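Local coordinates for protein organophosphorus hydrolase (Pseudomonas oleovorans, PDB 4O98) that hydrolyses lactones and, in this engineered double variant, organophosphate triesters efficiently, probably at the two-zinc site of its metallo-beta-lactamase fold, at residues K63-K68 and P259-E264; S154-N159 and A197-M202; E163-E168 and K206-E211; F171-A176 and K190-A195; G217-A222 and L234-G239. All coordinates share one frame; numbering follows the deposited sequence.

Contact 1 (K63-K68 and P259-E264)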
# COMPACT_ATOMS: atom_id res chain seq x y z
N LYS B 63 -4.19 -13.44 22.23
CA LYS B 63 -4.76 -14.48 21.31
C LYS B 63 -5.78 -15.48 21.96
O LYS B 63 -5.95 -15.50 23.19
CB LYS B 63 -3.65 -15.28 20.61
CG LYS B 63 -3.21 -14.74 19.23
CD LYS B 63 -4.19 -13.67 18.72
CE LYS B 63 -3.52 -12.56 17.93
NZ LYS B 63 -4.57 -11.53 17.68
N GLY B 64 -6.44 -16.30 21.14
CA GLY B 64 -7.31 -17.38 21.62
C GLY B 64 -7.44 -18.67 20.78
O GLY B 64 -8.52 -19.29 20.77
N ILE B 65 -6.38 -19.08 20.07
CA ILE B 65 -6.35 -20.37 19.34
C ILE B 65 -4.99 -21.06 19.43
O ILE B 65 -4.04 -20.53 20.01
CB ILE B 65 -6.63 -20.25 17.80
CG1 ILE B 65 -5.60 -19.33 17.12
CG2 ILE B 65 -8.06 -19.83 17.52
CD1 ILE B 65 -5.72 -19.29 15.61
N ASP B 66 -4.90 -22.24 18.82
CA ASP B 66 -3.69 -23.06 18.85
C ASP B 66 -2.45 -22.37 18.27
O ASP B 66 -2.55 -21.69 17.25
CB ASP B 66 -3.97 -24.33 18.04
CG ASP B 66 -3.21 -25.52 18.56
OD1 ASP B 66 -2.49 -25.37 19.58
OD2 ASP B 66 -3.35 -26.62 17.96
N ASP B 67 -1.29 -22.55 18.92
CA ASP B 67 -0.02 -21.99 18.43
C ASP B 67 0.19 -22.29 16.95
O ASP B 67 0.54 -21.40 16.16
CB ASP B 67 1.18 -22.56 19.19
CG ASP B 67 1.35 -21.96 20.56
OD1 ASP B 67 0.34 -21.57 21.18
OD2 ASP B 67 2.51 -21.87 21.03
N LYS B 68 -0.03 -23.56 16.58
CA LYS B 68 0.29 -24.03 15.25
C LYS B 68 -0.62 -23.36 14.23
O LYS B 68 -0.15 -22.89 13.19
CB LYS B 68 0.19 -25.55 15.18
CG LYS B 68 0.58 -26.15 13.82
CD LYS B 68 0.55 -27.69 13.84
CE LYS B 68 0.74 -28.25 12.43
NZ LYS B 68 0.45 -29.72 12.33
N PRO B 259 -12.58 -14.20 13.55
CA PRO B 259 -12.90 -13.05 14.41
C PRO B 259 -13.14 -13.45 15.87
O PRO B 259 -13.13 -12.57 16.75
CB PRO B 259 -14.17 -12.47 13.79
CG PRO B 259 -14.19 -12.99 12.37
CD PRO B 259 -13.56 -14.36 12.46
N GLU B 260 -13.33 -14.74 16.13
CA GLU B 260 -13.53 -15.18 17.51
C GLU B 260 -12.23 -15.17 18.30
O GLU B 260 -12.23 -15.23 19.53
CB GLU B 260 -14.19 -16.57 17.57
CG GLU B 260 -15.62 -16.60 17.03
CD GLU B 260 -16.58 -15.83 17.91
OE1 GLU B 260 -16.47 -15.96 19.15
OE2 GLU B 260 -17.43 -15.08 17.37
N VAL B 261 -11.11 -15.07 17.58
CA VAL B 261 -9.82 -14.92 18.24
C VAL B 261 -9.77 -13.55 18.93
O VAL B 261 -10.08 -12.52 18.31
CB VAL B 261 -8.67 -15.00 17.24
CG1 VAL B 261 -7.37 -14.65 17.92
CG2 VAL B 261 -8.58 -16.40 16.64
N VAL B 262 -9.39 -13.55 20.20
CA VAL B 262 -9.44 -12.33 21.00
C VAL B 262 -8.07 -11.77 21.22
O VAL B 262 -7.06 -12.40 20.91
CB VAL B 262 -10.11 -12.58 22.36
CG1 VAL B 262 -11.46 -13.23 22.16
CG2 VAL B 262 -9.22 -13.46 23.23
N TRP B 263 -8.03 -10.56 21.79
CA TRP B 263 -6.79 -9.86 22.06
C TRP B 263 -6.65 -9.70 23.58
O TRP B 263 -7.62 -9.37 24.26
CB TRP B 263 -6.85 -8.50 21.35
CG TRP B 263 -5.68 -7.60 21.53
CD1 TRP B 263 -5.64 -6.43 22.24
CD2 TRP B 263 -4.37 -7.77 20.97
NE1 TRP B 263 -4.38 -5.87 22.16
CE2 TRP B 263 -3.59 -6.67 21.39
CE3 TRP B 263 -3.79 -8.74 20.15
CZ2 TRP B 263 -2.25 -6.52 21.01
CZ3 TRP B 263 -2.47 -8.59 19.78
CH2 TRP B 263 -1.72 -7.49 20.21
N GLU B 264 -5.44 -9.92 24.10
CA GLU B 264 -5.21 -9.88 25.55
C GLU B 264 -5.60 -8.54 26.19
O GLU B 264 -5.93 -8.49 27.38
CB GLU B 264 -3.74 -10.19 25.86
CG GLU B 264 -3.38 -10.32 27.34
CD GLU B 264 -3.57 -11.73 27.87
OE1 GLU B 264 -2.75 -12.17 28.72
OE2 GLU B 264 -4.53 -12.40 27.45

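Contact 2 (S154-N159 and A197-M202)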
# COMPACT_ATOMS: atom_id res chain seq x y z
N SER B 154 2.27 21.23 25.65
CA SER B 154 1.23 22.01 24.98
C SER B 154 0.32 21.11 24.14
O SER B 154 0.74 20.06 23.67
CB SER B 154 1.85 23.09 24.08
OG SER B 154 2.66 22.51 23.07
N PRO B 155 -0.95 21.52 23.97
CA PRO B 155 -1.85 20.74 23.12
C PRO B 155 -1.36 20.70 21.68
O PRO B 155 -1.05 21.75 21.10
CB PRO B 155 -3.17 21.53 23.19
CG PRO B 155 -2.77 22.90 23.65
CD PRO B 155 -1.63 22.67 24.58
N ALA B 156 -1.28 19.50 21.11
CA ALA B 156 -0.84 19.32 19.74
C ALA B 156 -1.81 19.98 18.75
O ALA B 156 -1.40 20.46 17.69
CB ALA B 156 -0.65 17.84 19.43
N TYR B 157 -3.10 19.98 19.10
CA TYR B 157 -4.13 20.58 18.26
C TYR B 157 -4.83 21.70 19.04
O TYR B 157 -5.94 21.52 19.55
CB TYR B 157 -5.09 19.50 17.74
CG TYR B 157 -4.28 18.43 17.05
CD1 TYR B 157 -3.80 18.62 15.76
CD2 TYR B 157 -3.90 17.27 17.73
CE1 TYR B 157 -3.01 17.67 15.13
CE2 TYR B 157 -3.11 16.31 17.10
CZ TYR B 157 -2.66 16.51 15.81
OH TYR B 157 -1.86 15.57 15.20
N PRO B 158 -4.16 22.87 19.11
CA PRO B 158 -4.47 23.99 20.01
C PRO B 158 -5.88 24.55 19.81
O PRO B 158 -6.50 24.98 20.78
CB PRO B 158 -3.42 25.04 19.64
CG PRO B 158 -3.02 24.70 18.22
CD PRO B 158 -3.07 23.19 18.17
N ASN B 159 -6.38 24.52 18.58
CA ASN B 159 -7.71 25.04 18.28
C ASN B 159 -8.80 23.99 18.25
O ASN B 159 -9.94 24.30 17.91
CB ASN B 159 -7.69 25.76 16.94
CG ASN B 159 -6.71 26.90 16.93
OD1 ASN B 159 -6.61 27.64 17.90
ND2 ASN B 159 -5.95 27.02 15.85
N ALA B 197 -5.81 16.36 29.57
CA ALA B 197 -5.67 17.48 30.49
C ALA B 197 -5.68 18.90 29.89
O ALA B 197 -6.48 19.74 30.33
CB ALA B 197 -4.44 17.28 31.42
N PRO B 198 -4.81 19.19 28.90
CA PRO B 198 -4.74 20.57 28.40
C PRO B 198 -6.01 21.03 27.70
O PRO B 198 -6.28 22.23 27.67
CB PRO B 198 -3.60 20.53 27.38
CG PRO B 198 -2.80 19.30 27.73
CD PRO B 198 -3.80 18.33 28.25
N TYR B 199 -6.78 20.10 27.15
CA TYR B 199 -8.02 20.45 26.47
C TYR B 199 -9.13 20.69 27.49
O TYR B 199 -9.97 21.58 27.32
CB TYR B 199 -8.40 19.37 25.43
CG TYR B 199 -7.33 19.21 24.34
CD1 TYR B 199 -6.24 18.36 24.52
CD2 TYR B 199 -7.40 19.94 23.16
CE1 TYR B 199 -5.26 18.23 23.55
CE2 TYR B 199 -6.42 19.82 22.19
CZ TYR B 199 -5.35 18.96 22.39
OH TYR B 199 -4.39 18.85 21.41
N ALA B 200 -9.12 19.90 28.56
CA ALA B 200 -10.03 20.11 29.68
C ALA B 200 -9.82 21.48 30.35
O ALA B 200 -10.77 22.10 30.83
CB ALA B 200 -9.88 18.98 30.70
N LYS B 201 -8.57 21.94 30.37
CA LYS B 201 -8.20 23.23 30.95
C LYS B 201 -8.83 24.39 30.19
O LYS B 201 -9.28 25.36 30.80
CB LYS B 201 -6.68 23.40 30.96
CG LYS B 201 -5.98 22.98 32.26
CD LYS B 201 -6.69 21.80 32.91
CE LYS B 201 -5.73 20.67 33.26
NZ LYS B 201 -6.49 19.41 33.55
N MET B 202 -8.84 24.30 28.86
CA MET B 202 -9.42 25.36 28.04
C MET B 202 -10.85 25.03 27.63
O MET B 202 -11.38 25.60 26.68
CB MET B 202 -8.53 25.65 26.83
CG MET B 202 -8.08 24.42 26.08
SD MET B 202 -6.97 24.74 24.68
CE MET B 202 -5.64 25.61 25.49

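Contact 3 (E163-E168 and K206-E211)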
# COMPACT_ATOMS: atom_id res chain seq x y z
N GLU B 163 -13.56 15.24 21.13
CA GLU B 163 -14.78 14.47 21.40
C GLU B 163 -14.43 13.06 21.87
O GLU B 163 -13.80 12.28 21.13
CB GLU B 163 -15.64 14.40 20.13
CG GLU B 163 -15.97 15.76 19.52
CD GLU B 163 -17.20 16.39 20.15
OE1 GLU B 163 -17.72 17.38 19.59
OE2 GLU B 163 -17.64 15.88 21.21
N VAL B 164 -14.82 12.73 23.10
CA VAL B 164 -14.54 11.41 23.66
C VAL B 164 -15.87 10.78 24.08
O VAL B 164 -16.72 11.45 24.66
CB VAL B 164 -13.55 11.51 24.85
CG1 VAL B 164 -14.12 12.35 25.95
CG2 VAL B 164 -13.20 10.13 25.39
N PRO B 165 -16.07 9.50 23.74
CA PRO B 165 -17.32 8.84 24.13
C PRO B 165 -17.47 8.84 25.65
O PRO B 165 -16.48 8.63 26.36
CB PRO B 165 -17.15 7.40 23.62
CG PRO B 165 -16.10 7.49 22.54
CD PRO B 165 -15.18 8.61 22.96
N GLN B 166 -18.69 9.08 26.14
CA GLN B 166 -18.91 9.24 27.58
C GLN B 166 -18.48 8.02 28.39
O GLN B 166 -17.83 8.15 29.43
CB GLN B 166 -20.36 9.59 27.88
CG GLN B 166 -20.61 9.79 29.37
CD GLN B 166 -21.80 10.65 29.66
OE1 GLN B 166 -22.94 10.26 29.42
NE2 GLN B 166 -21.54 11.85 30.18
N ALA B 167 -18.85 6.83 27.92
CA ALA B 167 -18.50 5.59 28.60
C ALA B 167 -16.98 5.44 28.68
O ALA B 167 -16.43 4.81 29.59
CB ALA B 167 -19.13 4.40 27.90
N GLU B 168 -16.29 6.05 27.72
CA GLU B 168 -14.84 5.96 27.67
C GLU B 168 -14.23 6.87 28.73
O GLU B 168 -13.29 6.49 29.44
CB GLU B 168 -14.34 6.31 26.27
CG GLU B 168 -12.88 6.03 26.03
CD GLU B 168 -12.54 4.54 25.96
OE1 GLU B 168 -13.46 3.68 25.92
OE2 GLU B 168 -11.33 4.24 25.95
N LYS B 206 -14.91 17.38 25.36
CA LYS B 206 -16.34 17.17 25.27
C LYS B 206 -16.74 15.69 25.30
O LYS B 206 -16.62 14.99 24.29
CB LYS B 206 -16.87 17.85 24.00
CG LYS B 206 -18.35 17.66 23.71
CD LYS B 206 -18.77 18.53 22.50
CE LYS B 206 -20.04 18.01 21.82
NZ LYS B 206 -20.22 18.54 20.42
N PRO B 207 -17.20 15.21 26.47
CA PRO B 207 -17.78 13.87 26.49
C PRO B 207 -19.17 13.90 25.87
O PRO B 207 -19.98 14.74 26.25
CB PRO B 207 -17.84 13.54 27.99
CG PRO B 207 -16.86 14.49 28.64
CD PRO B 207 -16.97 15.74 27.82
N TYR B 208 -19.42 13.00 24.92
CA TYR B 208 -20.70 12.94 24.22
C TYR B 208 -21.36 11.59 24.49
O TYR B 208 -20.67 10.59 24.69
CB TYR B 208 -20.51 13.14 22.71
CG TYR B 208 -19.72 12.02 22.03
CD1 TYR B 208 -20.37 10.86 21.59
CD2 TYR B 208 -18.35 12.13 21.82
CE1 TYR B 208 -19.67 9.83 20.97
CE2 TYR B 208 -17.64 11.11 21.19
CZ TYR B 208 -18.31 9.96 20.77
OH TYR B 208 -17.64 8.94 20.15
N LYS B 209 -22.69 11.57 24.49
CA LYS B 209 -23.44 10.33 24.74
C LYS B 209 -23.72 9.58 23.44
O LYS B 209 -23.43 10.07 22.35
CB LYS B 209 -24.75 10.63 25.47
CG LYS B 209 -24.58 11.34 26.79
CD LYS B 209 -25.90 11.47 27.55
CE LYS B 209 -25.80 12.53 28.65
NZ LYS B 209 -24.53 12.44 29.42
N THR B 210 -24.30 8.38 23.57
CA THR B 210 -24.68 7.52 22.44
C THR B 210 -25.54 8.24 21.39
O THR B 210 -25.69 7.78 20.25
CB THR B 210 -25.42 6.24 22.94
OG1 THR B 210 -25.97 5.52 21.83
CG2 THR B 210 -26.55 6.61 23.90
N GLU B 211 -26.09 9.38 21.80
CA GLU B 211 -26.99 10.20 21.00
C GLU B 211 -26.27 11.49 20.61
O GLU B 211 -25.13 11.72 21.01
CB GLU B 211 -28.22 10.51 21.85
CG GLU B 211 -28.00 10.15 23.32
CD GLU B 211 -29.13 10.59 24.24
OE1 GLU B 211 -29.03 10.31 25.46
OE2 GLU B 211 -30.10 11.23 23.76

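Contact 4 (F171-A176 and K190-A195)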
# COMPACT_ATOMS: atom_id res chain seq x y z
N PHE B 171 -14.80 5.78 32.37
CA PHE B 171 -13.93 4.68 32.75
C PHE B 171 -12.50 5.16 33.00
O PHE B 171 -12.01 5.07 34.13
CB PHE B 171 -13.96 3.59 31.67
CG PHE B 171 -13.05 2.43 31.95
CD1 PHE B 171 -13.42 1.43 32.85
CD2 PHE B 171 -11.83 2.31 31.30
CE1 PHE B 171 -12.60 0.35 33.10
CE2 PHE B 171 -11.00 1.23 31.54
CZ PHE B 171 -11.38 0.25 32.44
N TRP B 172 -11.85 5.70 31.97
CA TRP B 172 -10.42 6.00 32.05
C TRP B 172 -10.07 7.23 32.90
O TRP B 172 -8.96 7.32 33.41
CB TRP B 172 -9.83 6.20 30.66
CG TRP B 172 -9.79 4.96 29.85
CD1 TRP B 172 -10.63 4.63 28.83
CD2 TRP B 172 -8.88 3.87 29.99
NE1 TRP B 172 -10.29 3.40 28.31
CE2 TRP B 172 -9.21 2.91 29.01
CE3 TRP B 172 -7.80 3.61 30.84
CZ2 TRP B 172 -8.51 1.70 28.86
CZ3 TRP B 172 -7.11 2.42 30.70
CH2 TRP B 172 -7.46 1.48 29.71
N LEU B 173 -11.00 8.17 33.02
CA LEU B 173 -10.73 9.43 33.70
C LEU B 173 -11.24 9.44 35.14
O LEU B 173 -11.04 10.42 35.87
CB LEU B 173 -11.31 10.60 32.91
CG LEU B 173 -10.78 10.70 31.48
CD1 LEU B 173 -11.27 11.97 30.79
CD2 LEU B 173 -9.26 10.62 31.47
N ASP B 174 -11.88 8.35 35.55
CA ASP B 174 -12.38 8.22 36.91
C ASP B 174 -11.29 7.76 37.89
O ASP B 174 -10.75 6.66 37.75
CB ASP B 174 -13.56 7.24 36.93
CG ASP B 174 -14.17 7.10 38.31
OD1 ASP B 174 -14.85 8.05 38.74
OD2 ASP B 174 -13.99 6.04 38.93
N GLU B 175 -10.97 8.61 38.86
CA GLU B 175 -9.96 8.33 39.88
C GLU B 175 -10.14 7.02 40.63
O GLU B 175 -9.19 6.28 40.82
CB GLU B 175 -9.93 9.47 40.90
CG GLU B 175 -9.19 10.72 40.43
CD GLU B 175 -9.03 11.74 41.54
OE1 GLU B 175 -9.55 11.50 42.66
OE2 GLU B 175 -8.37 12.77 41.30
N ALA B 176 -11.37 6.75 41.09
CA ALA B 176 -11.66 5.53 41.84
C ALA B 176 -11.36 4.30 41.00
O ALA B 176 -10.74 3.34 41.47
CB ALA B 176 -13.11 5.51 42.30
N LYS B 190 -3.09 7.03 33.68
CA LYS B 190 -2.34 8.27 33.80
C LYS B 190 -2.14 8.91 32.43
O LYS B 190 -2.31 10.11 32.26
CB LYS B 190 -0.97 8.01 34.45
CG LYS B 190 -0.91 8.21 35.97
CD LYS B 190 -1.46 7.02 36.75
CE LYS B 190 -1.17 7.14 38.26
NZ LYS B 190 0.28 6.93 38.60
N MET B 191 -1.77 8.09 31.45
CA MET B 191 -1.58 8.57 30.09
C MET B 191 -2.87 9.17 29.53
O MET B 191 -2.84 10.23 28.92
CB MET B 191 -1.05 7.46 29.18
CG MET B 191 0.42 7.14 29.37
SD MET B 191 0.86 5.70 28.39
CE MET B 191 2.63 5.60 28.66
N ALA B 192 -3.99 8.51 29.75
CA ALA B 192 -5.26 9.03 29.27
C ALA B 192 -5.50 10.41 29.89
O ALA B 192 -5.76 11.38 29.18
CB ALA B 192 -6.38 8.10 29.60
N ARG B 193 -5.40 10.48 31.21
CA ARG B 193 -5.62 11.74 31.91
C ARG B 193 -4.67 12.85 31.42
O ARG B 193 -5.10 13.97 31.17
CB ARG B 193 -5.49 11.54 33.42
CG ARG B 193 -6.57 10.64 33.97
CD ARG B 193 -6.11 9.91 35.24
NE ARG B 193 -5.79 10.84 36.32
CZ ARG B 193 -6.69 11.47 37.06
NH1 ARG B 193 -7.99 11.30 36.82
NH2 ARG B 193 -6.31 12.29 38.03
N GLN B 194 -3.39 12.52 31.27
CA GLN B 194 -2.41 13.49 30.78
C GLN B 194 -2.72 13.95 29.35
O GLN B 194 -2.47 15.09 28.99
CB GLN B 194 -0.99 12.90 30.85
CG GLN B 194 0.08 13.79 30.20
CD GLN B 194 1.50 13.27 30.37
OE1 GLN B 194 1.73 12.31 31.12
NE2 GLN B 194 2.45 13.90 29.68
N ALA B 195 -3.28 13.06 28.54
CA ALA B 195 -3.50 13.38 27.14
C ALA B 195 -4.62 14.40 27.01
O ALA B 195 -4.60 15.28 26.13
CB ALA B 195 -3.86 12.11 26.37

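Contact 5 (G217-A222 and L234-G239)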
# COMPACT_ATOMS: atom_id res chain seq x y z
N GLY B 217 -22.14 14.86 8.54
CA GLY B 217 -21.49 13.81 7.77
C GLY B 217 -20.91 12.67 8.59
O GLY B 217 -20.44 11.68 8.01
N VAL B 218 -20.94 12.78 9.91
CA VAL B 218 -20.42 11.72 10.78
C VAL B 218 -21.48 11.18 11.74
O VAL B 218 -22.16 11.96 12.42
CB VAL B 218 -19.16 12.17 11.57
CG1 VAL B 218 -19.37 13.53 12.18
CG2 VAL B 218 -18.83 11.17 12.66
N SER B 219 -21.60 9.86 11.78
CA SER B 219 -22.53 9.19 12.68
C SER B 219 -21.77 8.25 13.62
O SER B 219 -20.63 7.87 13.34
CB SER B 219 -23.58 8.40 11.89
OG SER B 219 -22.99 7.30 11.23
N LEU B 220 -22.40 7.88 14.72
CA LEU B 220 -21.79 7.00 15.71
C LEU B 220 -22.10 5.53 15.44
O LEU B 220 -23.23 5.18 15.11
CB LEU B 220 -22.27 7.36 17.12
CG LEU B 220 -21.43 8.30 17.98
CD1 LEU B 220 -20.36 8.99 17.16
CD2 LEU B 220 -22.31 9.33 18.69
N VAL B 221 -21.09 4.67 15.57
CA VAL B 221 -21.29 3.23 15.52
C VAL B 221 -20.65 2.63 16.79
O VAL B 221 -19.42 2.46 16.88
CB VAL B 221 -20.67 2.60 14.25
CG1 VAL B 221 -20.73 1.10 14.31
CG2 VAL B 221 -21.39 3.09 13.00
N ALA B 222 -21.48 2.35 17.79
CA ALA B 222 -20.97 1.80 19.04
C ALA B 222 -20.32 0.46 18.76
O ALA B 222 -20.86 -0.34 18.00
CB ALA B 222 -22.07 1.66 20.07
N LEU B 234 -18.62 6.68 11.49
CA LEU B 234 -19.06 6.44 10.13
C LEU B 234 -19.20 7.77 9.40
O LEU B 234 -20.00 8.62 9.79
CB LEU B 234 -20.38 5.68 10.11
CG LEU B 234 -20.98 5.36 8.74
CD1 LEU B 234 -20.06 4.43 8.00
CD2 LEU B 234 -22.38 4.76 8.86
N PHE B 235 -18.38 7.96 8.37
CA PHE B 235 -18.48 9.14 7.54
C PHE B 235 -19.20 8.78 6.26
O PHE B 235 -18.97 7.70 5.69
CB PHE B 235 -17.10 9.70 7.23
CG PHE B 235 -16.44 10.33 8.41
CD1 PHE B 235 -15.84 9.55 9.39
CD2 PHE B 235 -16.43 11.72 8.55
CE1 PHE B 235 -15.24 10.14 10.49
CE2 PHE B 235 -15.84 12.31 9.64
CZ PHE B 235 -15.24 11.53 10.62
N LYS B 236 -20.08 9.68 5.82
CA LYS B 236 -20.94 9.41 4.68
C LYS B 236 -20.97 10.64 3.77
O LYS B 236 -21.32 11.73 4.20
CB LYS B 236 -22.35 9.06 5.16
CG LYS B 236 -22.91 10.03 6.24
CD LYS B 236 -24.25 9.59 6.83
CE LYS B 236 -24.07 8.55 7.93
NZ LYS B 236 -25.37 7.87 8.23
N SER B 237 -20.55 10.46 2.52
CA SER B 237 -20.65 11.54 1.54
C SER B 237 -20.89 11.01 0.14
O SER B 237 -20.29 10.01 -0.26
CB SER B 237 -19.41 12.42 1.54
OG SER B 237 -19.50 13.39 0.51
N GLY B 238 -21.78 11.68 -0.60
CA GLY B 238 -22.03 11.34 -1.99
C GLY B 238 -22.36 9.88 -2.23
O GLY B 238 -22.01 9.33 -3.27
N GLY B 239 -23.01 9.25 -1.27
CA GLY B 239 -23.41 7.86 -1.42
C GLY B 239 -22.34 6.87 -1.02
O GLY B 239 -22.55 5.66 -1.13

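Contact 1 (K63-K68 and P259-E264)
Lys-63 and Gly-64 pass beside Val-261, Val-262 and Trp-263 as two irregular loop pieces, closest where CA of Gly-64 lies 4.9 Å from CA of Val-261, and no hydrogen bond joins them. Instead the CA-H of Lys-63 faces the carbonyl of Val-262, with CA 3.1 Å from that O. The Lys-63 side chain sets out away from 259-264, then returns because it is almost eclipsed at chi2 (-12°) and bent again at chi3. Its CD thereby presses on CG1 of Val-261 at 3.4 Å, closer than two such carbons normally pack, a place that suits the apolar middle of a lysine. Loop 259-264, between helices 252-255 and 269-286 of this metallo-beta-lactamase fold, borders the zinc centre: the side chain of Trp-263, an engineered residue, lies about 6 Å from a zinc ion. The ammonium group of Lys-63 approaches that indole at its edge, near the ring plane, with NZ 3.8 Å from CE3 of Trp-263. Buried there, NZ has no polar partner in the model. On the other branch of Val-261, CG2 meets CG2 of Ile-65 at 3.6 Å, two beta-branched chains crossing at about a right angle; Ile-65 also packs on Leu-73 of helix 67-76.

Contact 2 (S154-N159 and A197-M202)
Tyr-199 turns its ring toward 154-159 because CG stands beside its own backbone N, opposite the carbonyl carbon (chi1 -61°), and the phenol then extends from the helix to the backbone of Pro-155, Ala-156 and Tyr-157. There the N-H of Tyr-157 gives its hydrogen to Tyr-199 OH over 2.9 Å, nearly straight at 163°. The same hydroxyl is hydrogen-bonded to Leu-148 O, so two backbone groups fix the end of the ring. A tyrosine suits this place: its flat ring packs like an apolar group while its hydroxyl satisfies the turning loop.

Tyr-157 also brings its carbonyl to the edge of the phenol, in the ring plane, with O 3.2 Å from CE2 of Tyr-199. Pro-155 approaches the same ring obliquely, its CB 3.5 Å from CZ of Tyr-199. The same compact proline also meets Pro-198, the two rings pointing opposite ways, with CD of Pro-155 4.0 Å from CB of Pro-198. Pro-198 has no N-H to offer the preceding turn, in keeping with the kink of the helix here. Met-202, just past the helix end, bends its flexible thioether back, with SD 3.9 Å from Pro-158 O and CE within loose reach of Pro-155.

The contact thus fastens the last turn of helix 186-201 to the loop leading into strand 161-165, while the ring of Tyr-157 packs on Val-118 and Leu-122 of helix 118-124.

Contact 3 (E163-E168 and K206-E211)
Glu-163 and Lys-206 form a salt bridge, NZ of Lys-206 standing 2.9 Å from OE1 of Glu-163 on its syn lone pair, the side of the other oxygen. The two chains run side by side, so OE2 of Glu-163 also rests along the methylenes of the extended lysine. At the far end Lys-209 NZ gives a hydrogen bond of 2.7 Å to OE1 of Gln-166; the donor meets that amide well off the line of its C=O bond, at 107°. Between these ends the backbones pair as parallel strands. Val-164 binds both ways, its N to Lys-206 O (3.1 Å) and its O to Tyr-208 N, and Gln-166 N reaches Tyr-208 O at 2.9 Å. This is a beta-alpha-beta crossover: from strand 161-165 the chain passes through helices and returns as 205-208, the last strand of its mixed sheet. Pro-165 ends the first strand at the N-cap of helix 166-172 and lies over the Tyr-208 ring, its CA 3.9 Å from the ring centroid in a CH-pi contact. The rigid proline offers C-H groups to the aromatic face, and Tyr-208 OH is hydrogen-bonded to Tyr-233 OH. On the face opposite Glu-163 and Lys-206, Val-164 CG1 touches Pro-207 CG loosely at 4.4 Å.

Contact 4 (F171-A176 and K190-A195)
Leu-173 and Arg-193 run alongside each other but point opposite ways, the leucine methyl CD2 lying 3.7 Å from CG of Arg-193. Leucine suits this spot because its branched end can lie against the aliphatic start of the arginine, and CD2 also reaches the backbone and CB of Ala-192.

Beyond CG the arginine changes course: a bend at chi3 (62°) carries its guanidinium round to the backbone that links helix 166-172 with helix 175-179. There the flat group turns its edge to the backbone, with Leu-173 O in its plane and 3.3 Å from NH1. Glu-175 crosses Arg-193 at about a right angle. Its CG lies 3.8 Å from NH1 of Arg-193, while OE2 of Glu-175 and NH2 of Arg-193 form a long salt bridge of 3.9 Å. Carboxylate and guanidinium planes stand 58° apart, so the two groups do not form the flat, doubly bonded pairing and the attraction is probably mainly electrostatic.

Deeper down, CB of Trp-172 meets CB of Ala-192 at 4.1 Å; the small alanine lets helix 186-201 come close to the backbone of Trp-172. Phe-171 directs its edge at one face of that indole, CE2 over the centre of the Trp-172 ring. The indole also meets the ring of His-141, a zinc ligand, which makes Trp-172 a second-shell neighbour of the metals.

The contact sets the end of helix 166-172 and the start of helix 175-179 against the middle of helix 186-201, whose Met-191 and Ala-195 pack in turn on helix 142-145.

Contact 5 (G217-A222 and L234-G239)
A beta hairpin at the edge of one of the two mixed sheets is built here, strand 218-222 pairing antiparallel with 231-237 through Val-218, Ser-219, Leu-234 and Phe-235. Ser-219 and Leu-234 are the hydrogen-bonded pair: the Ser-219 N-H binds Leu-234 O at 2.8 Å, and Leu-234 N binds Ser-219 O at 3.0 Å. A third bond, Lys-236 N to Gly-217 O at 3.0 Å, continues the pairing to the glycine just before the strand. The positive phi of Gly-217 (94°) would jam a side chain against the preceding carbonyl, which accounts for glycine.

Val-218 and Phe-235, the non-hydrogen-bonded pair, send their side chains to one face. CB of Val-218 sits over the Phe-235 ring toward its rim, 4.1 Å from the centroid and 21° off the normal, a CH-pi contact. Both side chains also pack on Leu-136 of the other sheet, so this face is where the two sheets of the alphabeta/betaalpha sandwich meet; a branched aliphatic chain and a flat aromatic one suit such a buried interface.

On the other face Ser-219 OG lies 3.3 Å from CB of Leu-234, and the leucine is flanked as well by Val-221, whose CG2 is 4.0 Å from CB of Leu-234. Lys-236 bends at chi3 and brings CE to 3.7 Å from Ser-219 OG. The small, polar serine lets the aliphatic part of this long, flexible chain lie across it on a more exposed flank, while Leu-234 continues onto Ser-241 and Leu-243 of strand 240-246, the next strand inward.

In the fold
Contacts 3 and 4 lie in the crossover between strands 161-165 and 205-208: contact 3 pairs the strands, contact 4 packs the helices, and contact 2 ties the end of helix 186-201 to the loop leading into the first strand. The centres of contacts 2 and 3 each lie about 15 Å from that of contact 4. Contact 5 belongs to the other sheet and touches contact 3 where CE1 of Tyr-208 meets CD2 of Leu-220 at 3.5 Å. Contact 1 stands apart, its centre about 38 Å from that of contact 2. Yet contacts 1 and 4 both approach the zinc centre, the side chains of Trp-263 and Trp-172 lying about 6 and 8 Å from a zinc ion.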